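PDB 5O6M: Polyphosphate:AMP phosphotransferase from Meiothermus ruber H328, which uses inorganic polyphosphate as phosphate donor to convert AMP to ADP and ADP to ATP, and can also act on other nucleoside mono- and diphosphates. Local coordinates for residues M1-R5 / D21-F25; I149-R154 / E216-A222; L164-L168 / V239-L243. The protein carries 1 engineered substitution. Residues are numbered along the deposited sequence.

In the fold
Contacts 2 and 3 lie on opposite faces of the parallel sheet at strand 161-169 in a P-loop-type alpha/beta fold, and contact 1 lies at the surface beside them. The strand alternates its side chains between the faces: contact 3 packs one face against helix 232-249, while Lys-165 on the other reaches contact 2, its NZ lying 2.7 Å from Glu-153 OE1 and 2.8 Å from Thr-217 O. The centres of contacts 2 and 3 are about 16 Å apart. Contact 1 meets contact 3 through Met-1 CB and His-241 NE2 (3.9 Å). None touches the bound ATP: the side chains of Ile-149 and Leu-168 stay about 10 and 11 Å from it.

Contact 1. Residues M1-R5 / D21-F25; sequences MKKYR and DTSAF
Two pieces of the N-terminal region, neither of them helix or strand, are joined here through side-chain ends, burying 195 Å² in total. The backbone of 21-25 is folded into a compact turn: Thr-22 to Phe-25 form a type I beta turn closed by Phe-25 N to Thr-22 O at 3.2 Å. Asp-21 (chi1 t) precedes it in extended conformation and makes an Asx turn, its OD1 accepting from Ser-23 N at 2.7 Å. Ser-23, with chi1 p, also donates from OG to Asp-21 OD1 at 2.5 Å.

The polar links across the gap come from two consecutive residues with near-helical phi/psi, Lys-3 (-87/-10) and Tyr-4 (-100/-6), whose CA-to-CB bonds both point toward 21-25. Tyr-4 (chi1 m) donates from OH to Asp-21 OD2 at 2.8 Å. Lys-3, its chain at p, t, m, t, reaches Ser-23 OG with NZ at 2.7 Å and, in a salt bridge with a weak hydrogen bond, Asp-21 OD2 at 3.4 Å. One aspartate thus orders its own turn through OD1 and takes the Tyr-4 hydroxyl, and weakly the Lys-3 ammonium, through OD2.

Apolar contact is slight: Ala-24 CB lies at the edge of the Tyr-4 ring, 3.7 Å from Tyr-4 CE2.

The Tyr-4 hydroxyl also hydrogen-bonds Tyr-234 of helix 232-249, which takes Ala-24 N as well, and the Tyr-4 backbone bonds to Val-226 of strand 224-228. Phe-25 meets Trp-237 and Ala-31, Ala-32 and Ala-35 of helix 29-53, so both segments rest on helix 232-249, beside strand 224-228, an edge strand of the sheet within this chain.

Contact 2. Residues I149-R154 / E216-A222; sequences IREFER and ETSTEYA
Tyr-221, with chi1 p, lays its ring against the backbone of helix 145-158, Arg-154 CA sitting over one face in a CH-pi contact, 3.7 Å from the centroid and 25° off the normal. Arg-154 CB is 3.4 Å from Tyr-221 CZ, and the hydroxyl continues to the helix, donating from Tyr-221 OH to Arg-150 O in a very short 2.5 Å bond. That carbonyl still accepts from Arg-154 N at 2.8 Å, so the helix remains intact.

The partner segment leaves helix 203-217 at Ser-218 and runs as a loop towards strand 224-228. Its CA atoms pair with the helix as Arg-150 to Thr-217 (5.5 Å), Glu-153 to Ala-222 (6.6 Å) and Arg-154 to Tyr-221 (6.4 Å). In this alpha/beta fold, the contact sets the helix leading into strand 161-169 against the helix-to-strand connection leading into its neighbour in the sheet.

At the C-terminal end of helix 203-217, Arg-150 (chi1 to chi3 m, t, m) gives NH1 to Glu-216 O at 2.7 Å and, as a salt bridge, to Glu-216 OE1 at 2.9 Å; a water joins Arg-150 NH2 to Glu-216 OE1. Glu-153 OE1 touches Ala-222 CB at 3.2 Å while forming a salt bridge with Lys-165. Glu-151 points away from the loop at CA-to-CB, but its carboxylate swings back, OE2 making a weak salt bridge to Arg-154 NE at 3.3 Å, and pairs with Arg-147 of the second subunit.

Contact 3. Residues L164-L168 / V239-L243; sequences LKFFL and VSHIL
Phe-166 gives up more surface than any other residue here, 75 Å², and its ring is held by two side chains of the facing helix. With chi1 m the ring points out from the sheet: Val-239 CG1 sits over one face in a CH-pi contact, 4.2 Å from the centroid and 10° off the normal, while Ile-242 CG2 lies at the edge, 3.8 Å from Phe-166 CE1. Val-239 (54 Å², chi1 t) reaches further along the strand, its CG2 lying 4.0 Å from Phe-166 CD1 and 4.1 Å from Leu-168 CD2.

The strand 164-168 and the helix 239-243 run nearly antiparallel, at 166°, with axes 10.6 Å apart, and the CA atoms of Phe-166 and Val-239, like those of Leu-164 and Leu-243, are 7.8 Å apart. This is a helical layer laid on a parallel sheet, as in P-loop-type alpha/beta folds; strand 161-169 is internal, bonded to strands 57-64 and 224-228.

Leu-164 (42 Å², chi1 m, chi2 t) fills the other end, its CD1 3.9 Å from Ile-242 CG2 and 4.4 Å from Leu-243 CD1. No hydrogen bond crosses the interface. Lys-165 and Phe-167 alternate to the opposite face of the sheet, while Ser-240 and Leu-243 lean on helix 29-53 and Val-239 meets Thr-73 and Val-77 of helix 70-77.

Contact 1. Residues M1-R5 / D21-F25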
loop_
_atom_site.group_PDB
_atom_site.type_symbol
_atom_site.label_atom_id
_atom_site.label_comp_id
_atom_site.label_asym_id
_atom_site.label_seq_id
_atom_site.Cartn_x
_atom_site.Cartn_y
_atom_site.Cartn_z
ATOM N N MET D 1 -34.826 -6.467 -13.294
ATOM C CA MET D 1 -35.088 -5.119 -12.794
ATOM C C MET D 1 -35.639 -5.190 -11.368
ATOM O O MET D 1 -35.186 -4.472 -10.475
ATOM C CB MET D 1 -36.050 -4.375 -13.731
ATOM C CG MET D 1 -37.519 -4.792 -13.644
ATOM S SD MET D 1 -38.470 -3.625 -12.647
ATOM C CE MET D 1 -40.130 -4.280 -12.800
ATOM N N LYS D 2 -36.623 -6.063 -11.169
ATOM C CA LYS D 2 -37.113 -6.429 -9.847
ATOM C C LYS D 2 -36.968 -7.911 -9.551
ATOM O O LYS D 2 -36.825 -8.286 -8.385
ATOM C CB LYS D 2 -38.598 -6.043 -9.686
ATOM C CG LYS D 2 -38.880 -4.546 -9.666
ATOM C CD LYS D 2 -37.969 -3.815 -8.692
ATOM C CE LYS D 2 -38.255 -2.323 -8.681
ATOM N NZ LYS D 2 -37.308 -1.601 -7.787
ATOM N N LYS D 3 -36.981 -8.754 -10.581
ATOM C CA LYS D 3 -37.013 -10.203 -10.449
ATOM C C LYS D 3 -35.639 -10.839 -10.313
ATOM O O LYS D 3 -35.558 -12.037 -10.020
ATOM C CB LYS D 3 -37.707 -10.812 -11.666
ATOM C CG LYS D 3 -37.131 -10.305 -12.978
ATOM C CD LYS D 3 -37.781 -10.986 -14.162
ATOM C CE LYS D 3 -37.432 -12.464 -14.152
ATOM N NZ LYS D 3 -37.921 -13.176 -15.360
ATOM N N TYR D 4 -34.562 -10.086 -10.529
ATOM C CA TYR D 4 -33.221 -10.644 -10.448
ATOM C C TYR D 4 -32.528 -10.346 -9.125
ATOM O O TYR D 4 -31.436 -10.872 -8.884
ATOM C CB TYR D 4 -32.369 -10.126 -11.613
ATOM C CG TYR D 4 -32.900 -10.546 -12.966
ATOM C CD1 TYR D 4 -32.833 -11.872 -13.379
ATOM C CD2 TYR D 4 -33.487 -9.621 -13.821
ATOM C CE1 TYR D 4 -33.322 -12.261 -14.616
ATOM C CE2 TYR D 4 -33.980 -10.001 -15.058
ATOM C CZ TYR D 4 -33.894 -11.322 -15.450
ATOM O OH TYR D 4 -34.386 -11.701 -16.680
ATOM N N ARG D 5 -33.137 -9.535 -8.263
ATOM C CA ARG D 5 -32.563 -9.200 -6.966
ATOM C C ARG D 5 -32.881 -10.319 -5.978
ATOM O O ARG D 5 -34.021 -10.454 -5.524
ATOM C CB ARG D 5 -33.110 -7.861 -6.480
ATOM C CG ARG D 5 -32.394 -7.300 -5.267
ATOM C CD ARG D 5 -32.860 -5.885 -4.929
ATOM N NE ARG D 5 -34.215 -5.852 -4.383
ATOM C CZ ARG D 5 -35.263 -5.319 -5.004
ATOM N NH1 ARG D 5 -35.119 -4.758 -6.197
ATOM N NH2 ARG D 5 -36.458 -5.338 -4.424
ATOM N N ASP D 21 -32.783 -17.268 -19.711
ATOM C CA ASP D 21 -33.857 -16.301 -19.535
ATOM C C ASP D 21 -33.499 -14.961 -20.168
ATOM O O ASP D 21 -32.424 -14.406 -19.921
ATOM C CB ASP D 21 -34.145 -16.118 -18.045
ATOM C CG ASP D 21 -35.160 -15.024 -17.773
ATOM O OD1 ASP D 21 -36.032 -14.786 -18.638
ATOM O OD2 ASP D 21 -35.079 -14.397 -16.694
ATOM N N THR D 22 -34.418 -14.441 -20.990
ATOM C CA THR D 22 -34.315 -13.093 -21.539
ATOM C C THR D 22 -35.622 -12.330 -21.366
ATOM O O THR D 22 -35.849 -11.330 -22.056
ATOM C CB THR D 22 -33.924 -13.124 -23.018
ATOM O OG1 THR D 22 -34.924 -13.833 -23.761
ATOM C CG2 THR D 22 -32.580 -13.812 -23.199
ATOM N N SER D 23 -36.477 -12.780 -20.446
ATOM C CA SER D 23 -37.841 -12.278 -20.334
ATOM C C SER D 23 -37.917 -10.812 -19.928
ATOM O O SER D 23 -38.991 -10.214 -20.051
ATOM C CB SER D 23 -38.620 -13.133 -19.331
ATOM O OG SER D 23 -37.944 -13.197 -18.086
ATOM N N ALA D 24 -36.818 -10.219 -19.455
ATOM C CA ALA D 24 -36.858 -8.828 -19.019
ATOM C C ALA D 24 -36.764 -7.843 -20.177
ATOM O O ALA D 24 -37.103 -6.668 -19.999
ATOM C CB ALA D 24 -35.735 -8.551 -18.017
ATOM N N PHE D 25 -36.302 -8.282 -21.346
ATOM C CA PHE D 25 -36.185 -7.423 -22.518
ATOM C C PHE D 25 -37.098 -7.925 -23.629
ATOM O O PHE D 25 -37.017 -9.093 -24.028
ATOM C CB PHE D 25 -34.740 -7.341 -23.021
ATOM C CG PHE D 25 -34.563 -6.380 -24.163
ATOM C CD1 PHE D 25 -34.567 -5.012 -23.939
ATOM C CD2 PHE D 25 -34.415 -6.841 -25.460
ATOM C CE1 PHE D 25 -34.419 -4.122 -24.988
ATOM C CE2 PHE D 25 -34.263 -5.955 -26.512
ATOM C CZ PHE D 25 -34.264 -4.594 -26.275
#

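Contact 2. Residues I149-R154 / E216-A222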
loop_
_atom_site.group_PDB
_atom_site.type_symbol
_atom_site.label_atom_id
_atom_site.label_comp_id
_atom_site.label_asym_id
_atom_site.label_seq_id
_atom_site.Cartn_x
_atom_site.Cartn_y
_atom_site.Cartn_z
ATOM N N ILE D 149 -18.706 -11.621 6.023
ATOM C CA ILE D 149 -18.957 -10.879 4.792
ATOM C C ILE D 149 -20.203 -10.013 4.921
ATOM O O ILE D 149 -20.201 -8.840 4.527
ATOM C CB ILE D 149 -19.054 -11.850 3.604
ATOM C CG1 ILE D 149 -17.688 -12.492 3.351
ATOM C CG2 ILE D 149 -19.591 -11.140 2.362
ATOM C CD1 ILE D 149 -17.679 -13.518 2.240
ATOM N N ARG D 150 -21.285 -10.570 5.470
ATOM C CA ARG D 150 -22.482 -9.762 5.694
ATOM C C ARG D 150 -22.155 -8.522 6.512
ATOM O O ARG D 150 -22.621 -7.420 6.200
ATOM C CB ARG D 150 -23.567 -10.585 6.392
ATOM C CG ARG D 150 -24.310 -11.555 5.488
ATOM C CD ARG D 150 -25.542 -12.110 6.194
ATOM N NE ARG D 150 -25.200 -12.753 7.457
ATOM C CZ ARG D 150 -24.928 -14.047 7.587
ATOM N NH1 ARG D 150 -24.959 -14.848 6.528
ATOM N NH2 ARG D 150 -24.627 -14.543 8.780
ATOM N N GLU D 151 -21.344 -8.683 7.559
ATOM C CA GLU D 151 -21.025 -7.573 8.446
ATOM C C GLU D 151 -20.016 -6.629 7.811
ATOM O O GLU D 151 -20.091 -5.412 8.007
ATOM C CB GLU D 151 -20.493 -8.105 9.779
ATOM C CG GLU D 151 -21.508 -8.928 10.556
ATOM C CD GLU D 151 -22.789 -8.159 10.822
ATOM O OE1 GLU D 151 -23.873 -8.781 10.834
ATOM O OE2 GLU D 151 -22.716 -6.926 11.002
ATOM N N PHE D 152 -19.062 -7.175 7.056
ATOM C CA PHE D 152 -18.136 -6.327 6.317
ATOM C C PHE D 152 -18.882 -5.450 5.322
ATOM O O PHE D 152 -18.655 -4.237 5.253
ATOM C CB PHE D 152 -17.098 -7.194 5.604
ATOM C CG PHE D 152 -16.189 -6.426 4.690
ATOM C CD1 PHE D 152 -15.380 -5.414 5.183
ATOM C CD2 PHE D 152 -16.125 -6.733 3.341
ATOM C CE1 PHE D 152 -14.537 -4.708 4.343
ATOM C CE2 PHE D 152 -15.282 -6.032 2.495
ATOM C CZ PHE D 152 -14.489 -5.018 2.996
ATOM N N GLU D 153 -19.794 -6.048 4.555
ATOM C CA GLU D 153 -20.557 -5.271 3.585
ATOM C C GLU D 153 -21.547 -4.338 4.270
ATOM O O GLU D 153 -21.808 -3.241 3.764
ATOM C CB GLU D 153 -21.259 -6.205 2.597
ATOM C CG GLU D 153 -20.280 -6.936 1.679
ATOM C CD GLU D 153 -20.955 -7.918 0.738
ATOM O OE1 GLU D 153 -22.197 -8.037 0.793
ATOM O OE2 GLU D 153 -20.237 -8.579 -0.052
ATOM N N ARG D 154 -22.100 -4.742 5.419
ATOM C CA ARG D 154 -22.967 -3.831 6.161
ATOM C C ARG D 154 -22.216 -2.572 6.573
ATOM O O ARG D 154 -22.742 -1.460 6.456
ATOM C CB ARG D 154 -23.550 -4.514 7.398
ATOM C CG ARG D 154 -24.361 -3.549 8.257
ATOM C CD ARG D 154 -24.566 -4.057 9.674
ATOM N NE ARG D 154 -25.335 -5.294 9.717
ATOM C CZ ARG D 154 -26.659 -5.326 9.823
ATOM N NH1 ARG D 154 -27.341 -4.192 9.906
ATOM N NH2 ARG D 154 -27.300 -6.486 9.853
ATOM N N GLU D 216 -26.532 -16.786 1.640
ATOM C CA GLU D 216 -26.056 -16.339 2.948
ATOM C C GLU D 216 -25.770 -14.843 2.992
ATOM O O GLU D 216 -25.843 -14.242 4.070
ATOM C CB GLU D 216 -24.789 -17.102 3.353
ATOM C CG GLU D 216 -25.016 -18.536 3.813
ATOM C CD GLU D 216 -25.617 -18.621 5.208
ATOM O OE1 GLU D 216 -25.498 -17.638 5.973
ATOM O OE2 GLU D 216 -26.200 -19.674 5.545
ATOM N N THR D 217 -25.437 -14.222 1.859
ATOM C CA THR D 217 -24.903 -12.867 1.877
ATOM C C THR D 217 -25.719 -11.856 1.087
ATOM O O THR D 217 -25.303 -10.695 0.992
ATOM C CB THR D 217 -23.458 -12.853 1.361
ATOM O OG1 THR D 217 -23.434 -13.272 -0.008
ATOM C CG2 THR D 217 -22.589 -13.790 2.193
ATOM N N SER D 218 -26.848 -12.246 0.509
ATOM C CA SER D 218 -27.709 -11.273 -0.150
ATOM C C SER D 218 -28.546 -10.552 0.899
ATOM O O SER D 218 -29.359 -11.178 1.587
ATOM C CB SER D 218 -28.605 -11.946 -1.182
ATOM O OG SER D 218 -29.272 -10.962 -1.949
ATOM N N THR D 219 -28.337 -9.247 1.036
ATOM C CA THR D 219 -29.018 -8.447 2.040
ATOM C C THR D 219 -29.600 -7.208 1.375
ATOM O O THR D 219 -29.371 -6.940 0.195
ATOM C CB THR D 219 -28.076 -8.038 3.177
ATOM O OG1 THR D 219 -27.016 -7.237 2.647
ATOM C CG2 THR D 219 -27.484 -9.270 3.839
ATOM N N GLU D 220 -30.363 -6.442 2.154
ATOM C CA GLU D 220 -30.984 -5.232 1.628
ATOM C C GLU D 220 -29.980 -4.102 1.461
ATOM O O GLU D 220 -30.232 -3.176 0.682
ATOM C CB GLU D 220 -32.129 -4.779 2.537
ATOM C CG GLU D 220 -32.742 -5.895 3.364
ATOM C CD GLU D 220 -31.846 -6.316 4.512
ATOM O OE1 GLU D 220 -31.345 -5.421 5.225
ATOM O OE2 GLU D 220 -31.623 -7.535 4.681
ATOM N N TYR D 221 -28.858 -4.149 2.175
ATOM C CA TYR D 221 -27.784 -3.192 1.963
ATOM C C TYR D 221 -26.760 -3.667 0.939
ATOM O O TYR D 221 -25.925 -2.863 0.513
ATOM C CB TYR D 221 -27.058 -2.888 3.279
ATOM C CG TYR D 221 -26.547 -4.114 4.002
ATOM C CD1 TYR D 221 -25.364 -4.728 3.606
ATOM C CD2 TYR D 221 -27.217 -4.633 5.102
ATOM C CE1 TYR D 221 -24.883 -5.847 4.258
ATOM C CE2 TYR D 221 -26.738 -5.748 5.768
ATOM C CZ TYR D 221 -25.570 -6.351 5.338
ATOM O OH TYR D 221 -25.081 -7.463 5.986
ATOM N N ALA D 222 -26.806 -4.940 0.532
ATOM C CA ALA D 222 -25.836 -5.496 -0.415
ATOM C C ALA D 222 -26.486 -6.628 -1.203
ATOM O O ALA D 222 -26.210 -7.812 -0.973
ATOM C CB ALA D 222 -24.583 -5.979 0.312
HETATM O O HOH W 1 -24.509 -17.744 8.905
#

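Contact 3. Residues L164-L168 / V239-L243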
loop_
_atom_site.group_PDB
_atom_site.type_symbol
_atom_site.label_atom_id
_atom_site.label_comp_id
_atom_site.label_asym_id
_atom_site.label_seq_id
_atom_site.Cartn_x
_atom_site.Cartn_y
_atom_site.Cartn_z
ATOM N N LEU D 164 -23.226 -3.298 -5.498
ATOM C CA LEU D 164 -23.921 -4.161 -6.440
ATOM C C LEU D 164 -23.100 -5.427 -6.628
ATOM O O LEU D 164 -21.905 -5.356 -6.934
ATOM C CB LEU D 164 -24.134 -3.469 -7.795
ATOM C CG LEU D 164 -25.059 -2.253 -7.841
ATOM C CD1 LEU D 164 -25.713 -2.135 -9.212
ATOM C CD2 LEU D 164 -26.107 -2.324 -6.746
ATOM N N LYS D 165 -23.741 -6.579 -6.462
ATOM C CA LYS D 165 -23.088 -7.863 -6.660
ATOM C C LYS D 165 -23.796 -8.602 -7.785
ATOM O O LYS D 165 -25.019 -8.780 -7.748
ATOM C CB LYS D 165 -23.085 -8.683 -5.368
ATOM C CG LYS D 165 -22.344 -7.991 -4.225
ATOM C CD LYS D 165 -22.394 -8.789 -2.930
ATOM C CE LYS D 165 -23.779 -8.826 -2.321
ATOM N NZ LYS D 165 -23.742 -9.423 -0.950
ATOM N N PHE D 166 -23.030 -9.002 -8.794
ATOM C CA PHE D 166 -23.559 -9.674 -9.973
ATOM C C PHE D 166 -22.967 -11.071 -10.058
ATOM O O PHE D 166 -21.740 -11.229 -10.087
ATOM C CB PHE D 166 -23.237 -8.887 -11.248
ATOM C CG PHE D 166 -23.898 -7.541 -11.321
ATOM C CD1 PHE D 166 -25.230 -7.426 -11.686
ATOM C CD2 PHE D 166 -23.189 -6.389 -11.029
ATOM C CE1 PHE D 166 -25.844 -6.184 -11.757
ATOM C CE2 PHE D 166 -23.796 -5.143 -11.096
ATOM C CZ PHE D 166 -25.124 -5.040 -11.464
ATOM N N PHE D 167 -23.832 -12.081 -10.071
ATOM C CA PHE D 167 -23.443 -13.433 -10.449
ATOM C C PHE D 167 -23.871 -13.642 -11.899
ATOM O O PHE D 167 -25.069 -13.666 -12.197
ATOM C CB PHE D 167 -24.072 -14.469 -9.522
ATOM C CG PHE D 167 -23.716 -15.889 -9.868
ATOM C CD1 PHE D 167 -22.396 -16.309 -9.850
ATOM C CD2 PHE D 167 -24.697 -16.802 -10.220
ATOM C CE1 PHE D 167 -22.060 -17.615 -10.166
ATOM C CE2 PHE D 167 -24.369 -18.110 -10.542
ATOM C CZ PHE D 167 -23.048 -18.516 -10.514
ATOM N N LEU D 168 -22.901 -13.753 -12.803
ATOM C CA LEU D 168 -23.198 -14.053 -14.203
ATOM C C LEU D 168 -23.382 -15.561 -14.339
ATOM O O LEU D 168 -22.429 -16.330 -14.169
ATOM C CB LEU D 168 -22.100 -13.535 -15.127
ATOM C CG LEU D 168 -21.647 -12.091 -14.905
ATOM C CD1 LEU D 168 -20.515 -11.728 -15.861
ATOM C CD2 LEU D 168 -22.803 -11.116 -15.024
ATOM N N VAL D 239 -27.048 -6.107 -16.958
ATOM C CA VAL D 239 -26.116 -5.496 -16.016
ATOM C C VAL D 239 -26.109 -3.986 -16.195
ATOM O O VAL D 239 -26.112 -3.228 -15.218
ATOM C CB VAL D 239 -24.707 -6.096 -16.175
ATOM C CG1 VAL D 239 -23.694 -5.269 -15.400
ATOM C CG2 VAL D 239 -24.690 -7.541 -15.692
ATOM N N SER D 240 -26.097 -3.523 -17.446
ATOM C CA SER D 240 -26.114 -2.086 -17.701
ATOM C C SER D 240 -27.359 -1.431 -17.116
ATOM O O SER D 240 -27.274 -0.376 -16.476
ATOM C CB SER D 240 -26.029 -1.823 -19.204
ATOM O OG SER D 240 -24.831 -2.354 -19.740
ATOM N N HIS D 241 -28.528 -2.044 -17.315
ATOM C CA HIS D 241 -29.761 -1.447 -16.806
ATOM C C HIS D 241 -29.730 -1.329 -15.291
ATOM O O HIS D 241 -30.010 -0.262 -14.731
ATOM C CB HIS D 241 -30.979 -2.258 -17.249
ATOM C CG HIS D 241 -32.259 -1.778 -16.639
ATOM N ND1 HIS D 241 -32.916 -0.649 -17.080
ATOM C CD2 HIS D 241 -32.998 -2.265 -15.614
ATOM C CE1 HIS D 241 -34.004 -0.463 -16.354
ATOM N NE2 HIS D 241 -34.078 -1.431 -15.459
ATOM N N ILE D 242 -29.381 -2.417 -14.607
ATOM C CA ILE D 242 -29.350 -2.392 -13.150
ATOM C C ILE D 242 -28.372 -1.332 -12.659
ATOM O O ILE D 242 -28.687 -0.547 -11.758
ATOM C CB ILE D 242 -29.012 -3.793 -12.607
ATOM C CG1 ILE D 242 -30.156 -4.765 -12.932
ATOM C CG2 ILE D 242 -28.717 -3.748 -11.113
ATOM C CD1 ILE D 242 -29.797 -6.227 -12.809
ATOM N N LEU D 243 -27.188 -1.266 -13.271
ATOM C CA LEU D 243 -26.185 -0.298 -12.832
ATOM C C LEU D 243 -26.656 1.139 -13.041
ATOM O O LEU D 243 -26.540 1.978 -12.140
ATOM C CB LEU D 243 -24.864 -0.534 -13.564
ATOM C CG LEU D 243 -23.802 0.532 -13.291
ATOM C CD1 LEU D 243 -23.528 0.635 -11.801
ATOM C CD2 LEU D 243 -22.519 0.237 -14.058
#